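Local coordinates for protein Exo-1,5-alpha-L-arabinofuranobiosidase (Gibberella zeae, PDB 2YDT) that probably hydrolyses alpha-1,5-linked L-arabinofuranose chains of arabinan, releasing arabinobiose, and binds an arabinofuranose and an iminosugar inhibitor in its pocket, at residues Phe330-Ala342 with Asn352-Val364. Sequence-based numbering, arbitrary orientation.
Sequences FQKDPDLLMIMGA and NTVSASVVRLSEV. With MN (manganese (II) ion), chain J; MN (manganese (II) ion), chain K; SO4 (sulfate ion), chain D.
Arg-360 meets two carboxylates with the edge of its guanidinium. NH1 forms salt bridges to Asp-333 OD2 at 2.9 Å and, less closely, to Asp-335 OD2 at 3.3 Å. Both oxygens lie near the guanidinium plane, but the carboxylates are turned against it, that of Asp-335 by 50°. Leu-336 CD2 covers one face of the group. NE and NH2 bind a sulfate ion, probably from the crystallisation liquor.

Asp-335 also holds the start of helix 361-364. Its OD1 accepts from Ser-362 N at 2.7 Å and its OD2 from Ser-362 OG at 2.6 Å, both through syn lone pairs. CG lies anti to the backbone N (chi1 -166°), which brings the carboxylate to the helix start. Asp-333 OD1 accepts from Asp-335 N in an Asx turn, which helps to position the Asp-333 carboxylate. Beyond the sulfate, Glu-363 OE2 binds a manganese ion at 2.0 Å. Gln-331 OE1, in the type I turn Phe-330 to Asp-333, binds another.

Strands 336-341 and 354-360 run antiparallel, with six backbone hydrogen bonds from Leu-337/Val-359 to Gly-341/Ser-355. On one face, Val-358 CG2 packs against Met-338 CE and Phe-330 CZ.

The pair forms the middle of a four-stranded sheet, one of six blades, consistent with a sialidase-like beta-propeller. N-terminal strand 11-17 beside 354-360 closes the ring in the velcro manner, and strand 326-330 flanks 336-341. Met-340 packs on strand 28-35, and Leu-337 and Ile-339 on strand 300-303.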
loop_
_atom_site.group_PDB
_atom_site.type_symbol
_atom_site.label_atom_id
_atom_site.label_comp_id
_atom_site.label_asym_id
_atom_site.label_seq_id
_atom_site.Cartn_x
_atom_site.Cartn_y
_atom_site.Cartn_z
ATOM N N PHE A 330 -5.771 1.470 -14.994
ATOM C CA PHE A 330 -5.252 0.789 -16.175
ATOM C C PHE A 330 -4.752 1.778 -17.203
ATOM O O PHE A 330 -5.476 2.728 -17.538
ATOM C CB PHE A 330 -6.349 -0.066 -16.837
ATOM C CG PHE A 330 -6.775 -1.286 -16.023
ATOM C CD1 PHE A 330 -6.251 -2.529 -16.317
ATOM C CD2 PHE A 330 -7.674 -1.182 -14.973
ATOM C CE1 PHE A 330 -6.640 -3.691 -15.571
ATOM C CE2 PHE A 330 -8.033 -2.320 -14.233
ATOM C CZ PHE A 330 -7.534 -3.560 -14.558
ATOM N N GLN A 331 -3.541 1.535 -17.674
ATOM C CA GLN A 331 -2.832 2.478 -18.558
ATOM C C GLN A 331 -3.663 2.765 -19.822
ATOM O O GLN A 331 -3.773 3.918 -20.240
ATOM C CB GLN A 331 -1.397 1.935 -18.894
ATOM C CG GLN A 331 -1.346 0.589 -19.688
ATOM C CD GLN A 331 -0.139 -0.403 -19.434
ATOM O OE1 GLN A 331 0.720 -0.225 -18.559
ATOM N NE2 GLN A 331 -0.114 -1.463 -20.237
ATOM N N LYS A 332 -4.255 1.734 -20.390
ATOM C CA LYS A 332 -4.938 1.852 -21.685
ATOM C C LYS A 332 -6.364 2.288 -21.577
ATOM O O LYS A 332 -6.991 2.587 -22.594
ATOM C CB LYS A 332 -4.880 0.519 -22.429
ATOM C CG LYS A 332 -3.449 0.046 -22.571
ATOM C CD LYS A 332 -3.043 -0.330 -23.961
ATOM C CE LYS A 332 -3.637 -1.682 -24.352
ATOM N NZ LYS A 332 -2.930 -2.299 -25.533
ATOM N N ASP A 333 -6.908 2.308 -20.369
ATOM C CA ASP A 333 -8.265 2.823 -20.172
ATOM C C ASP A 333 -8.392 3.387 -18.778
ATOM O O ASP A 333 -8.764 2.694 -17.833
ATOM C CB ASP A 333 -9.343 1.773 -20.454
ATOM C CG ASP A 333 -10.769 2.391 -20.468
ATOM O OD1 ASP A 333 -10.945 3.570 -20.042
ATOM O OD2 ASP A 333 -11.720 1.694 -20.915
ATOM N N PRO A 334 -8.093 4.665 -18.637
ATOM C CA PRO A 334 -8.134 5.372 -17.367
ATOM C C PRO A 334 -9.497 5.348 -16.648
ATOM O O PRO A 334 -9.558 5.656 -15.470
ATOM C CB PRO A 334 -7.788 6.799 -17.769
ATOM C CG PRO A 334 -6.980 6.656 -19.002
ATOM C CD PRO A 334 -7.572 5.523 -19.723
ATOM N N ASP A 335 -10.581 5.014 -17.355
ATOM C CA ASP A 335 -11.901 4.856 -16.727
ATOM C C ASP A 335 -11.970 3.593 -15.856
ATOM O O ASP A 335 -12.754 3.541 -14.939
ATOM C CB ASP A 335 -12.964 4.769 -17.833
ATOM C CG ASP A 335 -14.377 4.938 -17.331
ATOM O OD1 ASP A 335 -14.637 5.453 -16.231
ATOM O OD2 ASP A 335 -15.294 4.569 -18.106
ATOM N N LEU A 336 -11.133 2.610 -16.136
ATOM C CA LEU A 336 -11.183 1.332 -15.403
ATOM C C LEU A 336 -10.394 1.431 -14.091
ATOM O O LEU A 336 -9.249 1.949 -14.068
ATOM C CB LEU A 336 -10.612 0.198 -16.248
ATOM C CG LEU A 336 -11.439 -0.232 -17.477
ATOM C CD1 LEU A 336 -10.658 -1.333 -18.280
ATOM C CD2 LEU A 336 -12.819 -0.674 -17.040
ATOM N N LEU A 337 -10.986 0.900 -13.031
ATOM C CA LEU A 337 -10.368 0.909 -11.714
ATOM C C LEU A 337 -10.486 -0.489 -11.099
ATOM O O LEU A 337 -11.592 -0.996 -10.925
ATOM C CB LEU A 337 -11.049 1.930 -10.815
ATOM C CG LEU A 337 -10.559 2.021 -9.353
ATOM C CD1 LEU A 337 -9.196 2.775 -9.253
ATOM C CD2 LEU A 337 -11.598 2.705 -8.474
ATOM N N MET A 338 -9.339 -1.080 -10.729
ATOM C CA MET A 338 -9.366 -2.348 -9.963
ATOM C C MET A 338 -9.306 -2.034 -8.480
ATOM O O MET A 338 -8.542 -1.139 -8.051
ATOM C CB MET A 338 -8.184 -3.249 -10.364
ATOM C CG MET A 338 -8.010 -4.451 -9.461
ATOM S SD MET A 338 -6.656 -5.551 -10.050
ATOM C CE MET A 338 -7.628 -6.451 -11.115
ATOM N N ILE A 339 -10.118 -2.753 -7.700
ATOM C CA ILE A 339 -10.186 -2.648 -6.265
ATOM C C ILE A 339 -9.930 -4.062 -5.729
ATOM O O ILE A 339 -10.641 -5.015 -6.100
ATOM C CB ILE A 339 -11.576 -2.142 -5.770
ATOM C CG1 ILE A 339 -11.999 -0.924 -6.602
ATOM C CG2 ILE A 339 -11.534 -1.871 -4.260
ATOM C CD1 ILE A 339 -13.438 -0.472 -6.367
ATOM N N MET A 340 -8.864 -4.233 -4.914
ATOM C CA MET A 340 -8.351 -5.558 -4.543
ATOM C C MET A 340 -8.210 -5.615 -3.037
ATOM O O MET A 340 -7.715 -4.680 -2.405
ATOM C CB MET A 340 -6.972 -5.799 -5.167
ATOM C CG MET A 340 -6.416 -7.219 -5.001
ATOM S SD MET A 340 -4.662 -7.209 -5.464
ATOM C CE MET A 340 -4.289 -8.949 -5.350
ATOM N N GLY A 341 -8.661 -6.717 -2.435
ATOM C CA GLY A 341 -8.554 -6.901 -1.003
ATOM C C GLY A 341 -8.283 -8.311 -0.577
ATOM O O GLY A 341 -8.469 -9.267 -1.368
ATOM N N ALA A 342 -7.794 -8.427 0.664
ATOM C CA ALA A 342 -7.524 -9.738 1.252
ATOM C C ALA A 342 -8.136 -9.857 2.634
ATOM O O ALA A 342 -7.611 -10.536 3.512
ATOM C CB ALA A 342 -6.022 -10.094 1.216
ATOM N N ASN A 352 -11.236 -14.922 5.382
ATOM C CA ASN A 352 -10.547 -14.033 4.405
ATOM C C ASN A 352 -10.207 -14.781 3.129
ATOM O O ASN A 352 -9.752 -15.947 3.145
ATOM C CB ASN A 352 -9.249 -13.412 4.927
ATOM C CG ASN A 352 -9.445 -12.349 5.978
ATOM O OD1 ASN A 352 -10.589 -11.970 6.360
ATOM N ND2 ASN A 352 -8.306 -11.836 6.487
ATOM N N THR A 353 -10.403 -14.098 1.997
ATOM C CA THR A 353 -9.924 -14.567 0.711
ATOM C C THR A 353 -9.315 -13.336 0.017
ATOM O O THR A 353 -9.613 -12.191 0.401
ATOM C CB THR A 353 -11.051 -15.107 -0.187
ATOM O OG1 THR A 353 -11.985 -14.028 -0.458
ATOM C CG2 THR A 353 -11.768 -16.307 0.524
ATOM N N VAL A 354 -8.522 -13.600 -0.996
ATOM C CA VAL A 354 -7.985 -12.538 -1.893
ATOM C C VAL A 354 -8.953 -12.419 -3.077
ATOM O O VAL A 354 -9.251 -13.396 -3.734
ATOM C CB VAL A 354 -6.543 -12.852 -2.391
ATOM C CG1 VAL A 354 -5.991 -11.612 -3.155
ATOM C CG2 VAL A 354 -5.643 -13.280 -1.193
ATOM N N SER A 355 -9.455 -11.211 -3.335
ATOM C CA SER A 355 -10.373 -11.050 -4.447
ATOM C C SER A 355 -10.263 -9.648 -5.033
ATOM O O SER A 355 -9.598 -8.786 -4.465
ATOM C CB SER A 355 -11.809 -11.280 -3.991
ATOM O OG SER A 355 -12.273 -10.251 -3.121
ATOM N N ALA A 356 -10.919 -9.416 -6.179
ATOM C CA ALA A 356 -10.871 -8.081 -6.800
ATOM C C ALA A 356 -12.129 -7.847 -7.616
ATOM O O ALA A 356 -12.809 -8.800 -8.019
ATOM C CB ALA A 356 -9.649 -7.918 -7.683
ATOM N N SER A 357 -12.390 -6.571 -7.865
ATOM C CA SER A 357 -13.396 -6.130 -8.829
ATOM C C SER A 357 -12.751 -5.098 -9.755
ATOM O O SER A 357 -11.829 -4.393 -9.349
ATOM C CB SER A 357 -14.548 -5.454 -8.092
ATOM O OG SER A 357 -15.232 -6.319 -7.205
ATOM N N VAL A 358 -13.261 -4.979 -10.991
ATOM C CA VAL A 358 -12.888 -3.891 -11.876
ATOM C C VAL A 358 -14.189 -3.162 -12.210
ATOM O O VAL A 358 -15.141 -3.796 -12.674
ATOM C CB VAL A 358 -12.171 -4.352 -13.136
ATOM C CG1 VAL A 358 -12.084 -3.195 -14.169
ATOM C CG2 VAL A 358 -10.794 -4.900 -12.780
ATOM N N VAL A 359 -14.211 -1.881 -11.924
ATOM C CA VAL A 359 -15.373 -0.984 -12.157
ATOM C C VAL A 359 -14.970 0.125 -13.119
ATOM O O VAL A 359 -13.793 0.352 -13.377
ATOM C CB VAL A 359 -15.872 -0.354 -10.872
ATOM C CG1 VAL A 359 -16.265 -1.429 -9.861
ATOM C CG2 VAL A 359 -14.826 0.632 -10.264
ATOM N N ARG A 360 -15.963 0.796 -13.718
ATOM C CA ARG A 360 -15.746 1.998 -14.478
ATOM C C ARG A 360 -16.178 3.216 -13.666
ATOM O O ARG A 360 -17.302 3.282 -13.167
ATOM C CB ARG A 360 -16.591 1.968 -15.797
ATOM C CG ARG A 360 -15.980 1.202 -16.879
ATOM C CD ARG A 360 -16.733 1.374 -18.233
ATOM N NE ARG A 360 -16.102 0.466 -19.159
ATOM C CZ ARG A 360 -14.960 0.709 -19.790
ATOM N NH1 ARG A 360 -14.370 1.890 -19.702
ATOM N NH2 ARG A 360 -14.440 -0.214 -20.551
ATOM N N LEU A 361 -15.314 4.221 -13.593
ATOM C CA LEU A 361 -15.584 5.411 -12.833
ATOM C C LEU A 361 -16.757 6.157 -13.497
ATOM O O LEU A 361 -17.574 6.735 -12.780
ATOM C CB LEU A 361 -14.346 6.301 -12.769
ATOM C CG LEU A 361 -13.240 5.763 -11.873
ATOM C CD1 LEU A 361 -11.945 6.582 -12.096
ATOM C CD2 LEU A 361 -13.710 5.754 -10.407
ATOM N N SER A 362 -16.828 6.071 -14.830
ATOM C CA SER A 362 -17.952 6.679 -15.594
ATOM C C SER A 362 -19.311 6.121 -15.153
ATOM O O SER A 362 -20.346 6.795 -15.295
ATOM C CB SER A 362 -17.754 6.497 -17.099
ATOM O OG SER A 362 -17.738 5.159 -17.522
ATOM N N GLU A 363 -19.325 4.917 -14.585
ATOM C CA GLU A 363 -20.567 4.303 -14.086
ATOM C C GLU A 363 -20.768 4.441 -12.586
ATOM O O GLU A 363 -21.863 4.715 -12.106
ATOM C CB GLU A 363 -20.596 2.831 -14.501
ATOM C CG GLU A 363 -20.366 2.692 -16.008
ATOM C CD GLU A 363 -20.406 1.277 -16.535
ATOM O OE1 GLU A 363 -19.942 0.366 -15.817
ATOM O OE2 GLU A 363 -20.880 1.075 -17.691
ATOM N N VAL A 364 -19.692 4.240 -11.824
ATOM C CA VAL A 364 -19.698 4.416 -10.383
ATOM C C VAL A 364 -20.002 5.845 -9.934
ATOM O O VAL A 364 -20.652 6.050 -8.896
ATOM C CB VAL A 364 -18.320 3.945 -9.814
ATOM C CG1 VAL A 364 -18.137 4.396 -8.384
ATOM C CG2 VAL A 364 -18.219 2.416 -9.951
HETATM MN MN MN J . 2.165 1.164 -17.253
HETATM MN MN MN K . -21.165 -0.526 -18.840
HETATM S S SO4 D . -17.222 -3.054 -19.890
HETATM O O1 SO4 D . -15.857 -2.914 -20.357
HETATM O O2 SO4 D . -17.670 -1.901 -19.154
HETATM O O3 SO4 D . -18.025 -3.376 -21.071
HETATM O O4 SO4 D . -17.398 -4.243 -19.058
HETATM O O HOH W 1 -19.603 -1.575 -17.432
HETATM O O HOH W 2 3.243 -0.512 -16.299
HETATM O O HOH W 3 0.550 0.687 -15.868
HETATM O O HOH W 4 3.070 2.404 -16.217
HETATM O O HOH W 5 -19.719 -0.593 -20.311
#